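PDB 4RMO: CptN Toxin from Eubacterium rectale DSM 17629, which probably acts as an endoribonuclease toxin of a type III toxin-antitoxin system, held in a protein-RNA complex with its pseudoknotted RNA antitoxin. Local coordinates for residues L130-K134 / R135-F139; K23-K26 / K27-R30. All coordinates share one frame; numbering follows the deposited sequence.

In the fold
Contact 2 (23-30) comes first along the chain, in the loop between helix 11-17 and strand 32-37; contact 1 (130-139) follows later, where helix 116-134 ends and the loop toward helix 146-153 begins. Their centres are about 24 Å apart and their nearest atoms about 12 Å. Strands of the antiparallel sheet lie mostly between them in sequence, strand 6-9 preceding contact 2 and strand 32-37 following it. Both are compact turns that bind RNA: chain B is met by each, at A1 and A2 in contact 2 and at U5, A7 and A27 in contact 1, while contact 2 also reaches G44 of chain F. The 5' nucleotides of chain B thus run from contact 2 toward contact 1.

Contact 1 (L130-K134 / R135-F139). With nucleotides of chain B.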
ATOM      1  N   LEU A 130     -10.916 -15.879  12.715  1.00 26.50           N
ATOM      2  CA  LEU A 130     -11.392 -17.184  12.305  1.00 26.68           C
ATOM      3  C   LEU A 130     -10.306 -18.249  12.513  1.00 30.28           C
ATOM      4  O   LEU A 130     -10.599 -19.394  12.880  1.00 26.29           O
ATOM      5  CB  LEU A 130     -11.837 -17.151  10.873  1.00 27.38           C
ATOM      6  CG  LEU A 130     -12.349 -18.477  10.328  1.00 29.31           C
ATOM      7  CD1 LEU A 130     -13.503 -18.952  11.170  1.00 28.89           C
ATOM      8  CD2 LEU A 130     -12.745 -18.315   8.864  1.00 29.41           C
ATOM      9  N   GLY A 131      -9.055 -17.884  12.267  1.00 29.91           N
ATOM     10  CA  GLY A 131      -7.951 -18.832  12.438  1.00 29.95           C
ATOM     11  C   GLY A 131      -7.829 -19.272  13.875  1.00 31.04           C
ATOM     12  O   GLY A 131      -7.592 -20.437  14.161  1.00 29.69           O
HETATM   13  N   MSE A 132      -7.969 -18.315  14.760  1.00 30.32           N
HETATM   14  CA  MSE A 132      -7.907 -18.561  16.168  1.00 34.04           C
HETATM   15  C   MSE A 132      -9.119 -19.354  16.700  1.00 35.50           C
HETATM   16  O   MSE A 132      -8.947 -20.280  17.489  1.00 37.83           O
HETATM   17  CB  MSE A 132      -7.822 -17.221  16.889  1.00 35.26           C
HETATM   18  CG  MSE A 132      -6.448 -16.566  16.734  1.00 34.87           C
HETATM   19 SE   MSE A 132      -6.409 -14.879  17.350  1.00 35.86          SE
HETATM   20  CE  MSE A 132      -6.308 -15.159  19.048  1.00 31.78           C
ATOM     21  N   LEU A 133     -10.324 -19.011  16.231  1.00 33.63           N
ATOM     22  CA  LEU A 133     -11.516 -19.771  16.578  1.00 32.40           C
ATOM     23  C   LEU A 133     -11.386 -21.246  16.177  1.00 31.23           C
ATOM     24  O   LEU A 133     -11.743 -22.119  16.933  1.00 29.49           O
ATOM     25  CB  LEU A 133     -12.759 -19.178  15.890  1.00 31.59           C
ATOM     26  CG  LEU A 133     -13.158 -17.801  16.393  1.00 29.09           C
ATOM     27  CD1 LEU A 133     -14.344 -17.255  15.569  1.00 26.98           C
ATOM     28  CD2 LEU A 133     -13.517 -17.878  17.870  1.00 28.64           C
ATOM     29  N   LYS A 134     -10.916 -21.503  14.954  1.00 34.85           N
ATOM     30  CA  LYS A 134     -10.734 -22.844  14.436  1.00 33.98           C
ATOM     31  C   LYS A 134      -9.781 -23.663  15.291  1.00 41.27           C
ATOM     32  O   LYS A 134      -9.796 -24.878  15.220  1.00 39.14           O
ATOM     33  CB  LYS A 134     -10.214 -22.782  13.014  1.00 40.08           C
ATOM     34  CG  LYS A 134     -11.306 -22.796  11.960  1.00 46.32           C
ATOM     35  CD  LYS A 134     -10.809 -22.146  10.680  1.00 50.53           C
ATOM     36  CE  LYS A 134     -11.565 -22.707   9.487  1.00 60.81           C
ATOM     37  NZ  LYS A 134     -10.768 -22.661   8.239  1.00 63.74           N
ATOM     38  N   ARG A 135      -8.910 -22.980  16.039  1.00 40.96           N
ATOM     39  CA  ARG A 135      -7.935 -23.630  16.901  1.00 42.47           C
ATOM     40  C   ARG A 135      -8.343 -23.630  18.342  1.00 38.43           C
ATOM     41  O   ARG A 135      -7.536 -23.921  19.219  1.00 32.75           O
ATOM     42  CB  ARG A 135      -6.565 -22.947  16.754  1.00 40.74           C
ATOM     43  CG  ARG A 135      -5.918 -23.494  15.522  1.00 46.07           C
ATOM     44  CD  ARG A 135      -4.565 -22.973  15.394  1.00 55.57           C
ATOM     45  NE  ARG A 135      -3.618 -23.664  16.273  1.00 60.81           N
ATOM     46  CZ  ARG A 135      -3.081 -24.872  16.044  1.00 49.40           C
ATOM     47  NH1 ARG A 135      -3.464 -25.609  14.994  1.00 51.03           N
ATOM     48  NH2 ARG A 135      -2.169 -25.322  16.886  1.00 44.73           N
ATOM     49  N   GLY A 136      -9.602 -23.334  18.571  1.00 33.91           N
ATOM     50  CA  GLY A 136     -10.142 -23.519  19.889  1.00 34.41           C
ATOM     51  C   GLY A 136      -9.994 -22.336  20.792  1.00 33.94           C
ATOM     52  O   GLY A 136     -10.350 -22.424  21.962  1.00 33.84           O
ATOM     53  N   ILE A 137      -9.548 -21.196  20.272  1.00 34.85           N
ATOM     54  CA  ILE A 137      -9.546 -19.995  21.121  1.00 32.65           C
ATOM     55  C   ILE A 137     -10.978 -19.524  21.418  1.00 30.14           C
ATOM     56  O   ILE A 137     -11.887 -19.741  20.618  1.00 32.81           O
ATOM     57  CB  ILE A 137      -8.720 -18.849  20.509  1.00 34.54           C
ATOM     58  CG1 ILE A 137      -7.239 -19.263  20.393  1.00 36.36           C
ATOM     59  CG2 ILE A 137      -8.841 -17.602  21.370  1.00 34.46           C
ATOM     60  CD1 ILE A 137      -6.533 -19.457  21.738  1.00 33.53           C
ATOM     61  N   LYS A 138     -11.183 -19.053  22.644  1.00 30.16           N
ATOM     62  CA  LYS A 138     -12.469 -18.563  23.115  1.00 36.46           C
ATOM     63  C   LYS A 138     -12.253 -17.186  23.669  1.00 33.52           C
ATOM     64  O   LYS A 138     -11.548 -17.031  24.648  1.00 36.38           O
ATOM     65  CB  LYS A 138     -13.097 -19.485  24.195  1.00 44.47           C
ATOM     66  CG  LYS A 138     -13.290 -20.918  23.698  1.00 48.89           C
ATOM     67  CD  LYS A 138     -14.634 -21.536  24.028  1.00 62.21           C
ATOM     68  CE  LYS A 138     -15.182 -22.351  22.843  1.00 68.49           C
ATOM     69  NZ  LYS A 138     -14.262 -23.324  22.186  1.00 59.99           N
ATOM     70  N   PHE A 139     -12.800 -16.185  22.973  1.00 31.97           N
ATOM     71  CA  PHE A 139     -12.675 -14.802  23.387  1.00 29.66           C
ATOM     72  C   PHE A 139     -13.677 -14.436  24.466  1.00 32.59           C
ATOM     73  O   PHE A 139     -13.390 -13.613  25.322  1.00 34.23           O
ATOM     74  CB  PHE A 139     -12.866 -13.897  22.201  1.00 30.10           C
ATOM     75  CG  PHE A 139     -11.875 -14.126  21.108  1.00 28.09           C
ATOM     76  CD1 PHE A 139     -10.567 -13.725  21.256  1.00 26.35           C
ATOM     77  CD2 PHE A 139     -12.241 -14.778  19.964  1.00 26.58           C
ATOM     78  CE1 PHE A 139      -9.641 -14.005  20.277  1.00 27.56           C
ATOM     79  CE2 PHE A 139     -11.320 -15.059  18.984  1.00 27.16           C
ATOM     80  CZ  PHE A 139     -10.025 -14.661  19.136  1.00 26.77           C
TER
ATOM     81  P     A B  27      -7.401 -24.107   7.650  1.00 38.39           P
ATOM     82  OP1   A B  27      -7.724 -23.766   6.215  1.00 35.36           O
ATOM     83  OP2   A B  27      -8.498 -24.467   8.600  1.00 42.07           O
ATOM     84  O5'   A B  27      -6.316 -25.267   7.717  1.00 41.67           O
ATOM     85  C5'   A B  27      -5.388 -25.498   6.637  1.00 37.76           C
ATOM     86  C4'   A B  27      -4.217 -26.318   7.140  1.00 38.08           C
ATOM     87  O4'   A B  27      -3.400 -25.520   8.053  1.00 37.22           O
ATOM     88  C3'   A B  27      -4.571 -27.594   7.908  1.00 38.42           C
ATOM     89  O3'   A B  27      -3.556 -28.591   7.764  1.00 40.34           O
ATOM     90  C2'   A B  27      -4.540 -27.118   9.354  1.00 39.33           C
ATOM     91  O2'   A B  27      -4.278 -28.123  10.304  1.00 39.10           O
ATOM     92  C1'   A B  27      -3.350 -26.158   9.317  1.00 38.07           C
ATOM     93  N9    A B  27      -3.422 -25.123  10.325  1.00 35.85           N
ATOM     94  C8    A B  27      -4.470 -24.253  10.499  1.00 36.25           C
ATOM     95  N7    A B  27      -4.269 -23.372  11.446  1.00 31.90           N
ATOM     96  C5    A B  27      -2.991 -23.654  11.898  1.00 30.52           C
ATOM     97  C6    A B  27      -2.197 -23.069  12.884  1.00 29.60           C
ATOM     98  N6    A B  27      -2.579 -22.020  13.610  1.00 34.48           N
ATOM     99  N1    A B  27      -0.983 -23.608  13.119  1.00 32.93           N
ATOM    100  C2    A B  27      -0.575 -24.623  12.354  1.00 34.25           C
ATOM    101  N3    A B  27      -1.227 -25.255  11.382  1.00 35.51           N
ATOM    102  C4    A B  27      -2.453 -24.726  11.213  1.00 35.92           C
ATOM    103  P     U B   5     -11.631 -10.940  29.656  1.00 45.75           P
ATOM    104  OP1   U B   5     -12.255 -11.221  30.962  1.00 44.35           O
ATOM    105  OP2   U B   5     -10.562  -9.949  29.527  1.00 48.37           O
ATOM    106  O5'   U B   5     -11.116 -12.309  29.101  1.00 42.54           O
ATOM    107  C5'   U B   5     -10.557 -12.412  27.776  1.00 42.60           C
ATOM    108  C4'   U B   5      -9.405 -13.386  27.799  1.00 40.38           C
ATOM    109  O4'   U B   5      -9.856 -14.609  28.446  1.00 34.59           O
ATOM    110  C3'   U B   5      -8.899 -13.813  26.432  1.00 38.78           C
ATOM    111  O3'   U B   5      -7.509 -14.123  26.496  1.00 46.17           O
ATOM    112  C2'   U B   5      -9.745 -15.035  26.154  1.00 38.15           C
ATOM    113  O2'   U B   5      -9.208 -15.871  25.167  1.00 46.84           O
ATOM    114  C1'   U B   5      -9.790 -15.680  27.538  1.00 39.14           C
ATOM    115  N1    U B   5     -10.980 -16.512  27.731  1.00 40.68           N
ATOM    116  C2    U B   5     -10.854 -17.863  27.521  1.00 42.90           C
ATOM    117  O2    U B   5      -9.807 -18.380  27.172  1.00 45.59           O
ATOM    118  N3    U B   5     -12.016 -18.582  27.666  1.00 43.36           N
ATOM    119  C4    U B   5     -13.257 -18.096  28.021  1.00 40.34           C
ATOM    120  O4    U B   5     -14.209 -18.874  28.126  1.00 45.80           O
ATOM    121  C5    U B   5     -13.300 -16.687  28.237  1.00 40.37           C
ATOM    122  C6    U B   5     -12.193 -15.960  28.065  1.00 39.67           C
ATOM    123  P     A B   7      -1.490 -14.982  22.541  1.00 41.88           P
ATOM    124  OP1   A B   7      -1.442 -14.863  24.012  1.00 39.31           O
ATOM    125  OP2   A B   7      -0.586 -14.208  21.666  1.00 35.18           O
ATOM    126  O5'   A B   7      -1.231 -16.488  22.158  1.00 36.23           O
ATOM    127  C5'   A B   7      -1.978 -17.518  22.793  1.00 37.29           C
ATOM    128  C4'   A B   7      -2.257 -18.628  21.815  1.00 41.42           C
ATOM    129  O4'   A B   7      -3.313 -18.237  20.915  1.00 43.72           O
ATOM    130  C3'   A B   7      -1.138 -19.059  20.878  1.00 42.47           C
ATOM    131  O3'   A B   7      -0.200 -19.923  21.524  1.00 42.90           O
ATOM    132  C2'   A B   7      -1.926 -19.794  19.801  1.00 42.34           C
ATOM    133  O2'   A B   7      -2.280 -21.110  20.167  1.00 36.32           O
ATOM    134  C1'   A B   7      -3.188 -18.927  19.687  1.00 38.68           C
ATOM    135  N9    A B   7      -3.122 -17.922  18.621  1.00 34.50           N
ATOM    136  C8    A B   7      -2.749 -16.606  18.764  1.00 34.13           C
ATOM    137  N7    A B   7      -2.697 -15.947  17.638  1.00 31.57           N
ATOM    138  C5    A B   7      -3.112 -16.871  16.695  1.00 28.98           C
ATOM    139  C6    A B   7      -3.290 -16.773  15.315  1.00 30.90           C
ATOM    140  N6    A B   7      -3.067 -15.649  14.627  1.00 35.37           N
ATOM    141  N1    A B   7      -3.702 -17.879  14.655  1.00 29.59           N
ATOM    142  C2    A B   7      -3.914 -19.005  15.361  1.00 29.90           C
ATOM    143  N3    A B   7      -3.759 -19.221  16.665  1.00 28.73           N
ATOM    144  C4    A B   7      -3.367 -18.096  17.283  1.00 28.79           C
TER
HETATM  145  O   HOH W   1     -13.066 -21.559  19.409  1.00 29.23           O
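Two backbone donors grip the carbonyl oxygen of Met132 from opposite faces of its plane. Ile137 N reaches Met132 O at 3.0 Å with an N-H...O angle of 155°, and Arg135 N lies above the carbonyl plane on the other side, 3.1 Å from Met132 O. One residue further on, Gly136 N bonds Leu133 O at 3.0 Å. Gly136 has a positive phi, 89°, which turns the chain out of the helix. A water joins the Leu133 and Ile137 carbonyl oxygens across this turn.

Beside the turn, Met132, a selenomethionine, and Leu133 meet the Phe139 ring, each crossing it at about a right angle. The Met132 chain bends at its third torsion (chi3 78°), which puts CE near the ring plane, 3.7 Å from Phe139 CE1; selenium is also at the edge, a Met-aromatic contact. Leu133 CD2 approaches Phe139 CE2 obliquely, also at 3.7 Å.

The outer surface meets RNA of chain B. Met132 CG is 3.4 Å from A7 C5, and NZ of extended Lys134 donates a hydrogen bond to the phosphate oxygen OP2 of A27 (2.9 Å). The A27 base lies over one guanidinium face of Arg135, although its fit beside CD is doubtful. U5 O2' donates to Lys138 O. The paired Ile137-to-Met132 and Gly136-to-Leu133 bonds are those of a Schellman motif, here ending helix 116-134 against the RNA.

Contact 2 (K23-K26 / K27-R30); sequences KGNK and KQNR. With nucleotides of chain B; nucleotides of chain F.
The backbone doubles back round Asn25 O, the two halves running 125° apart end to end, as Lys26, Lys27 and Gln28 all adopt left-handed conformations with positive phi. Asn29 N and Arg30 N both bond Asn25 O at 3.2 Å, the first nearly along the carbonyl direction and the second above its plane.

Arg30 carries the side-chain part. CG stands anti to the backbone N (chi1 -171°), and a bend at chi3 turns the guanidinium so that NE and NH2 grip Gly24 O side-on. The NE to Gly24 O distance is 2.8 Å, while NH2 lies in the Gly24 carbonyl plane on a lone pair, 2.9 Å from the same oxygen. Lys23 CB lies over one guanidinium face, toward its rim, and NH1 bonds Leu50 O, which should limit rotation of the group.

With their three successive positive phi values, residues 26-28 make a short left-handed helical turn, which brings Arg30 back beside Gly24; together with Lys23 and Lys26 these two form a site for the first nucleotides of chain B. Arg30 NH2 bonds A1 O5', the terminal 5' oxygen, at 2.8 Å. Gly24 N donates to A1 N7 almost straight (3.0 Å, 164°), a backbone hydrogen bond to the N7 edge of the base. Lys26 NZ bonds A1 O4' at 2.8 Å; Lys23 NZ bonds A2 N7 at 3.1 Å and also Tyr57 OH. At the far end of the turn, G44 O2' of chain F donates to Asn29 O.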
ATOM      1  N   LYS A  23     -25.270 -13.336  17.763  1.00 26.59           N
ATOM      2  CA  LYS A  23     -25.934 -12.050  18.052  1.00 24.39           C
ATOM      3  C   LYS A  23     -27.362 -12.091  17.479  1.00 25.22           C
ATOM      4  O   LYS A  23     -27.576 -12.398  16.310  1.00 24.45           O
ATOM      5  CB  LYS A  23     -25.181 -10.897  17.427  1.00 23.54           C
ATOM      6  CG  LYS A  23     -23.959 -10.427  18.187  1.00 25.27           C
ATOM      7  CD  LYS A  23     -24.039 -10.263  19.660  1.00 26.85           C
ATOM      8  CE  LYS A  23     -24.335  -8.869  19.975  1.00 26.86           C
ATOM      9  NZ  LYS A  23     -24.180  -8.629  21.406  1.00 27.06           N
ATOM     10  N   GLY A  24     -28.325 -11.726  18.296  1.00 24.74           N
ATOM     11  CA  GLY A  24     -29.754 -11.823  17.895  1.00 24.81           C
ATOM     12  C   GLY A  24     -30.046 -10.994  16.656  1.00 25.66           C
ATOM     13  O   GLY A  24     -29.645  -9.811  16.578  1.00 25.97           O
ATOM     14  N   ASN A  25     -30.819 -11.562  15.746  1.00 21.35           N
ATOM     15  CA  ASN A  25     -31.122 -10.917  14.502  1.00 23.44           C
ATOM     16  C   ASN A  25     -32.114  -9.765  14.612  1.00 21.96           C
ATOM     17  O   ASN A  25     -32.326  -9.010  13.644  1.00 22.58           O
ATOM     18  CB  ASN A  25     -31.683 -11.988  13.548  1.00 25.80           C
ATOM     19  CG  ASN A  25     -31.515 -11.642  12.120  1.00 26.85           C
ATOM     20  OD1 ASN A  25     -32.389 -11.934  11.265  1.00 35.46           O
ATOM     21  ND2 ASN A  25     -30.420 -11.030  11.817  1.00 25.52           N
ATOM     22  N   LYS A  26     -32.760  -9.623  15.779  1.00 21.06           N
ATOM     23  CA  LYS A  26     -33.749  -8.578  15.935  1.00 23.13           C
ATOM     24  C   LYS A  26     -34.770  -8.572  14.769  1.00 21.56           C
ATOM     25  O   LYS A  26     -35.109  -7.511  14.186  1.00 24.29           O
ATOM     26  CB  LYS A  26     -33.080  -7.227  16.062  1.00 18.99           C
ATOM     27  CG  LYS A  26     -32.061  -7.205  17.187  1.00 20.12           C
ATOM     28  CD  LYS A  26     -32.663  -7.538  18.536  1.00 20.27           C
ATOM     29  CE  LYS A  26     -31.723  -7.158  19.679  1.00 20.77           C
ATOM     30  NZ  LYS A  26     -32.142  -7.775  20.960  1.00 22.88           N
ATOM     31  N   LYS A  27     -35.312  -9.746  14.494  1.00 23.41           N
ATOM     32  CA  LYS A  27     -36.493  -9.858  13.578  1.00 20.74           C
ATOM     33  C   LYS A  27     -36.178  -9.224  12.259  1.00 21.71           C
ATOM     34  O   LYS A  27     -36.939  -8.392  11.756  1.00 18.01           O
ATOM     35  CB  LYS A  27     -37.684  -9.220  14.232  1.00 21.73           C
ATOM     36  CG  LYS A  27     -37.943  -9.850  15.586  1.00 24.17           C
ATOM     37  CD  LYS A  27     -39.015  -9.116  16.342  1.00 29.47           C
ATOM     38  CE  LYS A  27     -39.548  -9.918  17.593  1.00 28.74           C
ATOM     39  NZ  LYS A  27     -39.693 -11.413  17.588  1.00 27.83           N
ATOM     40  N   GLN A  28     -35.012  -9.620  11.720  1.00 21.41           N
ATOM     41  CA  GLN A  28     -34.571  -9.141  10.415  1.00 22.53           C
ATOM     42  C   GLN A  28     -34.254  -7.651  10.336  1.00 20.44           C
ATOM     43  O   GLN A  28     -34.454  -7.010   9.323  1.00 24.64           O
ATOM     44  CB  GLN A  28     -35.555  -9.613   9.329  1.00 24.77           C
ATOM     45  CG  GLN A  28     -35.592 -11.131   9.285  1.00 30.57           C
ATOM     46  CD  GLN A  28     -36.686 -11.786   8.425  1.00 38.48           C
ATOM     47  OE1 GLN A  28     -36.688 -13.034   8.256  1.00 43.49           O
ATOM     48  NE2 GLN A  28     -37.569 -10.967   7.826  1.00 37.55           N
ATOM     49  N   ASN A  29     -33.704  -7.107  11.433  1.00 22.91           N
ATOM     50  CA  ASN A  29     -33.253  -5.742  11.437  1.00 21.91           C
ATOM     51  C   ASN A  29     -31.736  -5.519  11.703  1.00 23.87           C
ATOM     52  O   ASN A  29     -31.262  -4.394  11.570  1.00 21.91           O
ATOM     53  CB  ASN A  29     -34.057  -4.950  12.475  1.00 23.57           C
ATOM     54  CG  ASN A  29     -35.520  -4.793  12.100  1.00 21.61           C
ATOM     55  OD1 ASN A  29     -36.385  -5.518  12.587  1.00 24.15           O
ATOM     56  ND2 ASN A  29     -35.776  -3.927  11.182  1.00 22.89           N
ATOM     57  N   ARG A  30     -30.989  -6.535  12.109  1.00 22.80           N
ATOM     58  CA  ARG A  30     -29.579  -6.350  12.345  1.00 21.40           C
ATOM     59  C   ARG A  30     -28.805  -6.462  11.029  1.00 24.21           C
ATOM     60  O   ARG A  30     -28.813  -7.509  10.386  1.00 25.49           O
ATOM     61  CB  ARG A  30     -29.001  -7.389  13.299  1.00 20.00           C
ATOM     62  CG  ARG A  30     -27.545  -7.013  13.696  1.00 19.24           C
ATOM     63  CD  ARG A  30     -26.815  -8.034  14.526  1.00 18.17           C
ATOM     64  NE  ARG A  30     -27.508  -8.221  15.771  1.00 19.24           N
ATOM     65  CZ  ARG A  30     -27.379  -7.462  16.846  1.00 20.79           C
ATOM     66  NH1 ARG A  30     -26.564  -6.406  16.868  1.00 20.95           N
ATOM     67  NH2 ARG A  30     -28.058  -7.790  17.929  1.00 20.11           N
TER
ATOM     68  O5'   A B   1     -27.410  -6.861  20.484  1.00 21.72           O
ATOM     69  C5'   A B   1     -28.316  -5.929  21.158  1.00 21.48           C
ATOM     70  C4'   A B   1     -28.809  -6.464  22.482  1.00 22.68           C
ATOM     71  O4'   A B   1     -29.636  -7.634  22.278  1.00 23.56           O
ATOM     72  C3'   A B   1     -27.748  -6.927  23.475  1.00 24.86           C
ATOM     73  O3'   A B   1     -27.229  -5.821  24.188  1.00 26.98           O
ATOM     74  C2'   A B   1     -28.542  -7.870  24.357  1.00 24.65           C
ATOM     75  O2'   A B   1     -29.355  -7.174  25.269  1.00 25.71           O
ATOM     76  C1'   A B   1     -29.424  -8.567  23.325  1.00 24.25           C
ATOM     77  N9    A B   1     -28.831  -9.764  22.745  1.00 23.27           N
ATOM     78  C8    A B   1     -28.356  -9.929  21.468  1.00 25.54           C
ATOM     79  N7    A B   1     -27.899 -11.134  21.222  1.00 24.45           N
ATOM     80  C5    A B   1     -28.114 -11.819  22.406  1.00 25.71           C
ATOM     81  C6    A B   1     -27.824 -13.135  22.803  1.00 29.15           C
ATOM     82  N6    A B   1     -27.264 -14.041  22.009  1.00 31.44           N
ATOM     83  N1    A B   1     -28.154 -13.498  24.062  1.00 30.67           N
ATOM     84  C2    A B   1     -28.719 -12.582  24.865  1.00 28.22           C
ATOM     85  N3    A B   1     -29.015 -11.309  24.616  1.00 27.34           N
ATOM     86  C4    A B   1     -28.685 -10.985  23.356  1.00 27.94           C
TER
ATOM     87  P     G F  44     -32.515   3.597  10.551  1.00 28.63           P
ATOM     88  OP1   G F  44     -32.309   4.480  11.731  1.00 27.90           O
ATOM     89  OP2   G F  44     -31.514   3.478   9.452  1.00 28.74           O
ATOM     90  O5'   G F  44     -32.743   2.123  11.081  1.00 25.59           O
ATOM     91  C5'   G F  44     -33.797   1.823  12.015  1.00 24.82           C
ATOM     92  C4'   G F  44     -33.968   0.317  12.102  1.00 25.48           C
ATOM     93  O4'   G F  44     -34.423  -0.191  10.801  1.00 25.69           O
ATOM     94  C3'   G F  44     -32.681  -0.442  12.412  1.00 23.72           C
ATOM     95  O3'   G F  44     -32.923  -1.587  13.217  1.00 23.97           O
ATOM     96  C2'   G F  44     -32.275  -0.926  11.033  1.00 25.63           C
ATOM     97  O2'   G F  44     -31.305  -1.958  10.956  1.00 25.32           O
ATOM     98  C1'   G F  44     -33.647  -1.319  10.489  1.00 23.48           C
ATOM     99  N9    G F  44     -33.643  -1.633   9.061  1.00 23.56           N
ATOM    100  C8    G F  44     -34.056  -2.837   8.542  1.00 24.08           C
ATOM    101  N7    G F  44     -33.771  -2.975   7.277  1.00 23.00           N
ATOM    102  C5    G F  44     -33.154  -1.786   6.930  1.00 24.86           C
ATOM    103  C6    G F  44     -32.573  -1.384   5.695  1.00 30.35           C
ATOM    104  O6    G F  44     -32.529  -2.011   4.624  1.00 24.50           O
ATOM    105  N1    G F  44     -31.953  -0.138   5.803  1.00 25.85           N
ATOM    106  C2    G F  44     -31.896   0.613   6.950  1.00 27.53           C
ATOM    107  N2    G F  44     -31.298   1.804   6.849  1.00 29.64           N
ATOM    108  N3    G F  44     -32.419   0.240   8.110  1.00 28.31           N
ATOM    109  C4    G F  44     -32.995  -0.978   8.037  1.00 26.41           C
TER
ATOM    110  P     A B   2     -25.699  -5.831  24.694  1.00 27.29           P
ATOM    111  OP1   A B   2     -25.474  -4.547  25.347  1.00 30.51           O
ATOM    112  OP2   A B   2     -24.838  -6.246  23.560  1.00 25.27           O
ATOM    113  O5'   A B   2     -25.656  -7.030  25.737  1.00 24.87           O
ATOM    114  C5'   A B   2     -26.396  -6.954  26.981  1.00 23.80           C
ATOM    115  C4'   A B   2     -26.378  -8.306  27.643  1.00 27.63           C
ATOM    116  O4'   A B   2     -26.964  -9.294  26.740  1.00 26.60           O
ATOM    117  C3'   A B   2     -24.991  -8.887  27.949  1.00 27.85           C
ATOM    118  O3'   A B   2     -24.418  -8.444  29.164  1.00 33.46           O
ATOM    119  C2'   A B   2     -25.291 -10.372  28.047  1.00 29.15           C
ATOM    120  O2'   A B   2     -25.950 -10.694  29.240  1.00 29.52           O
ATOM    121  C1'   A B   2     -26.290 -10.541  26.908  1.00 26.35           C
ATOM    122  N9    A B   2     -25.646 -10.881  25.656  1.00 24.11           N
ATOM    123  C8    A B   2     -25.395 -10.078  24.574  1.00 23.92           C
ATOM    124  N7    A B   2     -24.847 -10.709  23.565  1.00 26.10           N
ATOM    125  C5    A B   2     -24.784 -12.025  23.992  1.00 26.62           C
ATOM    126  C6    A B   2     -24.316 -13.196  23.375  1.00 30.67           C
ATOM    127  N6    A B   2     -23.806 -13.227  22.138  1.00 33.18           N
ATOM    128  N1    A B   2     -24.400 -14.349  24.072  1.00 27.51           N
ATOM    129  C2    A B   2     -24.912 -14.314  25.307  1.00 25.93           C
ATOM    130  N3    A B   2     -25.384 -13.274  25.995  1.00 25.52           N
ATOM    131  C4    A B   2     -25.299 -12.149  25.267  1.00 24.79           C
TER